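Long-range contact in hypothetical protein (PDB 4OO3), which is a putative oxidoreductase that probably binds a nicotinamide cofactor through its Rossmann-fold domain: residues 35-45 with 68-79. Sequence-based numbering, arbitrary orientation.
Sequences VSKDVYVYAPT and AWNEIVYTGDDY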
ATOM      1  N   VAL A  35      -5.371 -22.172   6.064  1.00 36.64           N
ATOM      2  CA  VAL A  35      -6.660 -21.498   6.112  1.00 37.34           C
ATOM      3  C   VAL A  35      -7.824 -22.460   5.887  1.00 36.96           C
ATOM      4  O   VAL A  35      -7.934 -23.106   4.836  1.00 39.33           O
ATOM      5  CB  VAL A  35      -6.728 -20.326   5.119  1.00 35.13           C
ATOM      6  CG1 VAL A  35      -8.046 -19.586   5.278  1.00 35.98           C
ATOM      7  CG2 VAL A  35      -5.569 -19.371   5.366  1.00 35.66           C
ATOM      8  N   SER A  36      -8.684 -22.541   6.896  1.00 35.46           N
ATOM      9  CA  SER A  36      -9.880 -23.377   6.845  1.00 35.16           C
ATOM     10  C   SER A  36     -10.759 -22.923   5.696  1.00 34.75           C
ATOM     11  O   SER A  36     -10.880 -21.724   5.440  1.00 32.39           O
ATOM     12  CB  SER A  36     -10.644 -23.284   8.169  1.00 34.29           C
ATOM     13  OG  SER A  36     -12.026 -23.496   7.987  1.00 32.99           O
ATOM     14  N   LYS A  37     -11.367 -23.884   5.006  1.00 36.56           N
ATOM     15  CA  LYS A  37     -12.242 -23.577   3.874  1.00 37.39           C
ATOM     16  C   LYS A  37     -13.506 -22.823   4.273  1.00 34.98           C
ATOM     17  O   LYS A  37     -14.086 -22.128   3.441  1.00 33.16           O
ATOM     18  CB  LYS A  37     -12.620 -24.844   3.120  1.00 41.60           C
ATOM     19  CG  LYS A  37     -11.672 -25.186   1.987  1.00 47.12           C
ATOM     20  CD  LYS A  37     -10.293 -25.600   2.467  1.00 51.20           C
ATOM     21  CE  LYS A  37      -9.411 -25.915   1.273  1.00 56.57           C
ATOM     22  NZ  LYS A  37      -8.156 -26.603   1.659  1.00 65.30           N
ATOM     23  N   ASP A  38     -13.919 -22.958   5.533  1.00 34.23           N
ATOM     24  CA  ASP A  38     -15.100 -22.268   6.051  1.00 34.47           C
ATOM     25  C   ASP A  38     -14.718 -20.849   6.420  1.00 33.17           C
ATOM     26  O   ASP A  38     -13.854 -20.632   7.267  1.00 32.92           O
ATOM     27  CB  ASP A  38     -15.673 -22.981   7.285  1.00 36.19           C
ATOM     28  CG  ASP A  38     -16.273 -24.345   6.961  1.00 38.47           C
ATOM     29  OD1 ASP A  38     -16.720 -24.575   5.821  1.00 38.12           O
ATOM     30  OD2 ASP A  38     -16.316 -25.199   7.868  1.00 41.70           O
ATOM     31  N   VAL A  39     -15.368 -19.888   5.780  1.00 32.95           N
ATOM     32  CA  VAL A  39     -15.072 -18.484   5.985  1.00 33.79           C
ATOM     33  C   VAL A  39     -16.341 -17.754   6.425  1.00 33.20           C
ATOM     34  O   VAL A  39     -17.400 -17.910   5.827  1.00 32.98           O
ATOM     35  CB  VAL A  39     -14.490 -17.857   4.699  1.00 35.25           C
ATOM     36  CG1 VAL A  39     -14.294 -16.348   4.852  1.00 34.81           C
ATOM     37  CG2 VAL A  39     -13.176 -18.538   4.336  1.00 36.29           C
ATOM     38  N   TYR A  40     -16.215 -16.941   7.465  1.00 32.28           N
ATOM     39  CA  TYR A  40     -17.357 -16.264   8.056  1.00 32.27           C
ATOM     40  C   TYR A  40     -17.417 -14.810   7.610  1.00 31.33           C
ATOM     41  O   TYR A  40     -16.517 -14.028   7.900  1.00 36.02           O
ATOM     42  CB  TYR A  40     -17.292 -16.409   9.578  1.00 33.83           C
ATOM     43  CG  TYR A  40     -17.317 -17.865   9.989  1.00 36.64           C
ATOM     44  CD1 TYR A  40     -18.521 -18.545  10.107  1.00 39.58           C
ATOM     45  CD2 TYR A  40     -16.139 -18.579  10.204  1.00 39.38           C
ATOM     46  CE1 TYR A  40     -18.564 -19.884  10.455  1.00 41.95           C
ATOM     47  CE2 TYR A  40     -16.172 -19.927  10.551  1.00 40.78           C
ATOM     48  CZ  TYR A  40     -17.388 -20.570  10.672  1.00 43.34           C
ATOM     49  OH  TYR A  40     -17.453 -21.902  11.014  1.00 52.00           O
ATOM     50  N   VAL A  41     -18.473 -14.465   6.880  1.00 29.73           N
ATOM     51  CA  VAL A  41     -18.689 -13.103   6.384  1.00 28.65           C
ATOM     52  C   VAL A  41     -19.795 -12.403   7.186  1.00 28.27           C
ATOM     53  O   VAL A  41     -20.877 -12.961   7.383  1.00 28.51           O
ATOM     54  CB  VAL A  41     -19.094 -13.124   4.888  1.00 30.06           C
ATOM     55  CG1 VAL A  41     -19.460 -11.728   4.391  1.00 29.15           C
ATOM     56  CG2 VAL A  41     -17.986 -13.734   4.032  1.00 29.28           C
ATOM     57  N   TYR A  42     -19.507 -11.188   7.650  1.00 27.55           N
ATOM     58  CA  TYR A  42     -20.494 -10.321   8.288  1.00 27.34           C
ATOM     59  C   TYR A  42     -20.463  -8.962   7.603  1.00 28.83           C
ATOM     60  O   TYR A  42     -19.411  -8.317   7.531  1.00 28.42           O
ATOM     61  CB  TYR A  42     -20.174 -10.135   9.773  1.00 27.68           C
ATOM     62  CG  TYR A  42     -20.165 -11.425  10.549  1.00 27.07           C
ATOM     63  CD1 TYR A  42     -19.040 -12.226  10.562  1.00 27.18           C
ATOM     64  CD2 TYR A  42     -21.286 -11.849  11.250  1.00 28.21           C
ATOM     65  CE1 TYR A  42     -19.015 -13.418  11.260  1.00 28.61           C
ATOM     66  CE2 TYR A  42     -21.272 -13.047  11.959  1.00 29.74           C
ATOM     67  CZ  TYR A  42     -20.127 -13.823  11.952  1.00 28.75           C
ATOM     68  OH  TYR A  42     -20.069 -15.003  12.635  1.00 30.97           O
ATOM     69  N   ALA A  43     -21.613  -8.509   7.132  1.00 29.58           N
ATOM     70  CA  ALA A  43     -21.661  -7.279   6.362  1.00 31.46           C
ATOM     71  C   ALA A  43     -23.068  -6.729   6.293  1.00 32.67           C
ATOM     72  O   ALA A  43     -24.027  -7.481   6.395  1.00 33.66           O
ATOM     73  CB  ALA A  43     -21.147  -7.539   4.951  1.00 32.50           C
ATOM     74  N   PRO A  44     -23.198  -5.409   6.103  1.00 33.35           N
ATOM     75  CA  PRO A  44     -24.525  -4.931   5.750  1.00 35.18           C
ATOM     76  C   PRO A  44     -24.913  -5.483   4.378  1.00 36.15           C
ATOM     77  O   PRO A  44     -24.038  -5.842   3.579  1.00 37.74           O
ATOM     78  CB  PRO A  44     -24.353  -3.411   5.714  1.00 34.01           C
ATOM     79  CG  PRO A  44     -22.915  -3.209   5.368  1.00 32.83           C
ATOM     80  CD  PRO A  44     -22.171  -4.359   5.977  1.00 32.33           C
ATOM     81  N   THR A  45     -26.210  -5.575   4.120  1.00 37.31           N
ATOM     82  CA  THR A  45     -26.699  -5.980   2.807  1.00 38.97           C
ATOM     83  C   THR A  45     -26.257  -4.934   1.796  1.00 38.27           C
ATOM     84  O   THR A  45     -26.042  -3.784   2.154  1.00 37.31           O
ATOM     85  CB  THR A  45     -28.237  -6.052   2.772  1.00 42.00           C
ATOM     86  OG1 THR A  45     -28.774  -4.780   3.152  1.00 46.57           O
ATOM     87  CG2 THR A  45     -28.769  -7.124   3.724  1.00 40.56           C
ATOM     88  N   ALA A  68     -11.903 -23.747  -2.926  1.00 38.01           N
ATOM     89  CA  ALA A  68     -13.085 -24.436  -2.419  1.00 38.15           C
ATOM     90  C   ALA A  68     -13.602 -23.750  -1.151  1.00 38.13           C
ATOM     91  O   ALA A  68     -13.862 -24.413  -0.143  1.00 38.86           O
ATOM     92  CB  ALA A  68     -12.760 -25.897  -2.147  1.00 38.93           C
ATOM     93  N   TRP A  69     -13.766 -22.425  -1.210  1.00 35.84           N
ATOM     94  CA  TRP A  69     -14.209 -21.662  -0.042  1.00 33.99           C
ATOM     95  C   TRP A  69     -15.688 -21.866   0.217  1.00 33.49           C
ATOM     96  O   TRP A  69     -16.494 -21.851  -0.715  1.00 34.31           O
ATOM     97  CB  TRP A  69     -13.953 -20.169  -0.213  1.00 32.76           C
ATOM     98  CG  TRP A  69     -12.537 -19.845  -0.493  1.00 33.26           C
ATOM     99  CD1 TRP A  69     -12.031 -19.354  -1.653  1.00 32.35           C
ATOM    100  CD2 TRP A  69     -11.426 -20.004   0.399  1.00 33.26           C
ATOM    101  NE1 TRP A  69     -10.678 -19.187  -1.541  1.00 32.02           N
ATOM    102  CE2 TRP A  69     -10.278 -19.577  -0.294  1.00 32.50           C
ATOM    103  CE3 TRP A  69     -11.295 -20.452   1.714  1.00 32.89           C
ATOM    104  CZ2 TRP A  69      -9.005 -19.590   0.283  1.00 32.50           C
ATOM    105  CZ3 TRP A  69     -10.035 -20.467   2.285  1.00 34.47           C
ATOM    106  CH2 TRP A  69      -8.903 -20.034   1.569  1.00 34.34           C
ATOM    107  N   ASN A  70     -16.028 -22.066   1.489  1.00 32.03           N
ATOM    108  CA  ASN A  70     -17.409 -22.119   1.938  1.00 33.11           C
ATOM    109  C   ASN A  70     -17.750 -20.836   2.689  1.00 33.33           C
ATOM    110  O   ASN A  70     -17.379 -20.667   3.856  1.00 33.28           O
ATOM    111  CB  ASN A  70     -17.618 -23.324   2.839  1.00 34.50           C
ATOM    112  CG  ASN A  70     -19.030 -23.418   3.363  1.00 35.54           C
ATOM    113  OD1 ASN A  70     -19.980 -22.991   2.710  1.00 35.07           O
ATOM    114  ND2 ASN A  70     -19.175 -23.989   4.550  1.00 37.54           N
ATOM    115  N   GLU A  71     -18.439 -19.927   2.010  1.00 32.84           N
ATOM    116  CA  GLU A  71     -18.752 -18.628   2.580  1.00 32.27           C
ATOM    117  C   GLU A  71     -20.034 -18.713   3.407  1.00 32.97           C
ATOM    118  O   GLU A  71     -21.132 -18.819   2.869  1.00 33.19           O
ATOM    119  CB  GLU A  71     -18.877 -17.585   1.469  1.00 33.06           C
ATOM    120  CG  GLU A  71     -17.626 -17.444   0.611  1.00 32.84           C
ATOM    121  CD  GLU A  71     -16.502 -16.721   1.320  1.00 33.10           C
ATOM    122  OE1 GLU A  71     -16.710 -15.569   1.749  1.00 33.28           O
ATOM    123  OE2 GLU A  71     -15.398 -17.294   1.424  1.00 33.85           O
ATOM    124  N   ILE A  72     -19.875 -18.701   4.727  1.00 33.34           N
ATOM    125  CA  ILE A  72     -21.002 -18.687   5.642  1.00 34.15           C
ATOM    126  C   ILE A  72     -21.336 -17.231   5.926  1.00 32.79           C
ATOM    127  O   ILE A  72     -20.652 -16.572   6.699  1.00 31.85           O
ATOM    128  CB  ILE A  72     -20.671 -19.426   6.948  1.00 36.10           C
ATOM    129  CG1 ILE A  72     -20.241 -20.868   6.642  1.00 38.21           C
ATOM    130  CG2 ILE A  72     -21.877 -19.418   7.871  1.00 36.97           C
ATOM    131  CD1 ILE A  72     -19.437 -21.522   7.743  1.00 38.84           C
ATOM    132  N   VAL A  73     -22.399 -16.744   5.301  1.00 32.64           N
ATOM    133  CA  VAL A  73     -22.671 -15.313   5.223  1.00 32.37           C
ATOM    134  C   VAL A  73     -23.747 -14.866   6.204  1.00 33.15           C
ATOM    135  O   VAL A  73     -24.759 -15.537   6.378  1.00 33.28           O
ATOM    136  CB  VAL A  73     -23.123 -14.932   3.801  1.00 32.31           C
ATOM    137  CG1 VAL A  73     -23.434 -13.439   3.709  1.00 32.94           C
ATOM    138  CG2 VAL A  73     -22.063 -15.346   2.781  1.00 31.77           C
ATOM    139  N   TYR A  74     -23.501 -13.728   6.843  1.00 33.40           N
ATOM    140  CA  TYR A  74     -24.513 -13.019   7.606  1.00 33.03           C
ATOM    141  C   TYR A  74     -24.590 -11.574   7.133  1.00 32.85           C
ATOM    142  O   TYR A  74     -23.598 -10.832   7.215  1.00 29.85           O
ATOM    143  CB  TYR A  74     -24.198 -13.009   9.094  1.00 34.04           C
ATOM    144  CG  TYR A  74     -25.276 -12.282   9.849  1.00 35.86           C
ATOM    145  CD1 TYR A  74     -26.413 -12.956  10.285  1.00 37.60           C
ATOM    146  CD2 TYR A  74     -25.195 -10.906  10.075  1.00 35.71           C
ATOM    147  CE1 TYR A  74     -27.419 -12.293  10.958  1.00 39.98           C
ATOM    148  CE2 TYR A  74     -26.197 -10.235  10.745  1.00 37.54           C
ATOM    149  CZ  TYR A  74     -27.307 -10.933  11.182  1.00 39.42           C
ATOM    150  OH  TYR A  74     -28.311 -10.285  11.843  1.00 41.67           O
ATOM    151  N   THR A  75     -25.762 -11.167   6.651  1.00 33.10           N
ATOM    152  CA  THR A  75     -25.973  -9.770   6.301  1.00 33.38           C
ATOM    153  C   THR A  75     -27.105  -9.189   7.134  1.00 35.14           C
ATOM    154  O   THR A  75     -28.127  -9.831   7.344  1.00 39.12           O
ATOM    155  CB  THR A  75     -26.217  -9.575   4.786  1.00 33.41           C
ATOM    156  OG1 THR A  75     -27.338 -10.356   4.359  1.00 35.80           O
ATOM    157  CG2 THR A  75     -24.991  -9.995   3.995  1.00 32.87           C
ATOM    158  N   GLY A  76     -26.897  -7.975   7.623  1.00 35.94           N
ATOM    159  CA  GLY A  76     -27.862  -7.285   8.467  1.00 38.06           C
ATOM    160  C   GLY A  76     -27.251  -6.019   9.042  1.00 37.69           C
ATOM    161  O   GLY A  76     -26.033  -5.855   9.024  1.00 35.83           O
ATOM    162  N   ASP A  77     -28.092  -5.120   9.541  1.00 40.23           N
ATOM    163  CA  ASP A  77     -27.616  -3.889  10.188  1.00 46.18           C
ATOM    164  C   ASP A  77     -26.682  -4.178  11.367  1.00 41.91           C
ATOM    165  O   ASP A  77     -25.759  -3.413  11.635  1.00 46.18           O
ATOM    166  CB  ASP A  77     -28.794  -3.053  10.698  1.00 54.89           C
ATOM    167  CG  ASP A  77     -29.665  -2.513   9.580  1.00 62.77           C
ATOM    168  OD1 ASP A  77     -29.123  -2.014   8.568  1.00 61.96           O
ATOM    169  OD2 ASP A  77     -30.905  -2.575   9.730  1.00 77.33           O
ATOM    170  N   ASP A  78     -26.926  -5.286  12.057  1.00 37.94           N
ATOM    171  CA  ASP A  78     -26.165  -5.648  13.248  1.00 36.58           C
ATOM    172  C   ASP A  78     -24.983  -6.573  12.948  1.00 35.14           C
ATOM    173  O   ASP A  78     -24.597  -7.375  13.805  1.00 34.88           O
ATOM    174  CB  ASP A  78     -27.099  -6.326  14.260  1.00 37.63           C
ATOM    175  CG  ASP A  78     -27.726  -7.619  13.723  1.00 37.58           C
ATOM    176  OD1 ASP A  78     -27.668  -7.873  12.499  1.00 38.30           O
ATOM    177  OD2 ASP A  78     -28.292  -8.375  14.533  1.00 38.83           O
ATOM    178  N   TYR A  79     -24.413  -6.464  11.747  1.00 33.78           N
ATOM    179  CA  TYR A  79     -23.328  -7.360  11.313  1.00 32.78           C
ATOM    180  C   TYR A  79     -22.146  -7.394  12.296  1.00 32.98           C
ATOM    181  O   TYR A  79     -21.659  -8.478  12.631  1.00 32.49           O
ATOM    182  CB  TYR A  79     -22.846  -7.017   9.885  1.00 33.07           C
ATOM    183  CG  TYR A  79     -22.293  -5.611   9.722  1.00 32.82           C
ATOM    184  CD1 TYR A  79     -20.939  -5.346   9.920  1.00 31.83           C
ATOM    185  CD2 TYR A  79     -23.126  -4.550   9.379  1.00 34.52           C
ATOM    186  CE1 TYR A  79     -20.438  -4.068   9.786  1.00 32.71           C
ATOM    187  CE2 TYR A  79     -22.634  -3.266   9.245  1.00 34.71           C
ATOM    188  CZ  TYR A  79     -21.292  -3.033   9.446  1.00 34.04           C
ATOM    189  OH  TYR A  79     -20.814  -1.763   9.314  1.00 35.05           O
TER
HETATM  190  O   HOH W   1     -21.091 -15.351   9.111  1.00 38.44           O
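Val-39 and Val-41 pair in parallel register with Glu-71 and Val-73. Backbone hydrogen bonds run from Asn-70 N–Lys-37 O at one end to Gly-76 N–Ala-43 O at the other.

The tight part is the face carrying the buried Val-39, Val-41 and Ala-43. Glu-71 bends at chi2 (-74°) and lies on the valines. Its OE1 is 3.2 Å from Val-41 CG2, and its OE2 rests against Val-39 CB. Trp-69 closes this face at one end, its CE3 3.8 Å from Val-39 CG2. Ser-36 O sits at the ring edge, near its plane. Trp-69 NE1 hydrogen-bonds to Gln-28 O. At the far end Pro-44 CD stands over one face of the Tyr-79 ring, 3.6 Å from the centroid, a CH-pi contact. Chi1 of 60° sets Tyr-79 CG between its own backbone N and carbonyl carbon, and the ring lies against Ala-43 and Pro-44. Tyr-79 OH hydrogen-bonds to Tyr-104 OH. An alanine in place of Tyr-79 is likely to leave Pro-44 without its aromatic partner and Tyr-104 OH without this partner.

The more solvent-exposed face carries Asp-38, Tyr-40, Asn-70 and Ile-72. Asn-70 ND2 gives a 2.8 Å hydrogen bond to Asp-38 OD1, reaching it from above the carboxylate plane. Ile-72 still lies close along Tyr-40, CD1 to CE1 3.3 Å. Water 1 bridges Val-41 O and Ile-72 O.

The strands belong to a right-handed beta-alpha-beta unit of the Rossmann fold. Helix 47-61 packs on Ala-43, Trp-69 and Glu-71, helix 79-86 packs on Tyr-42, and strand 14-17 flanks 38-43, leaving 70-75 outermost in the sheet.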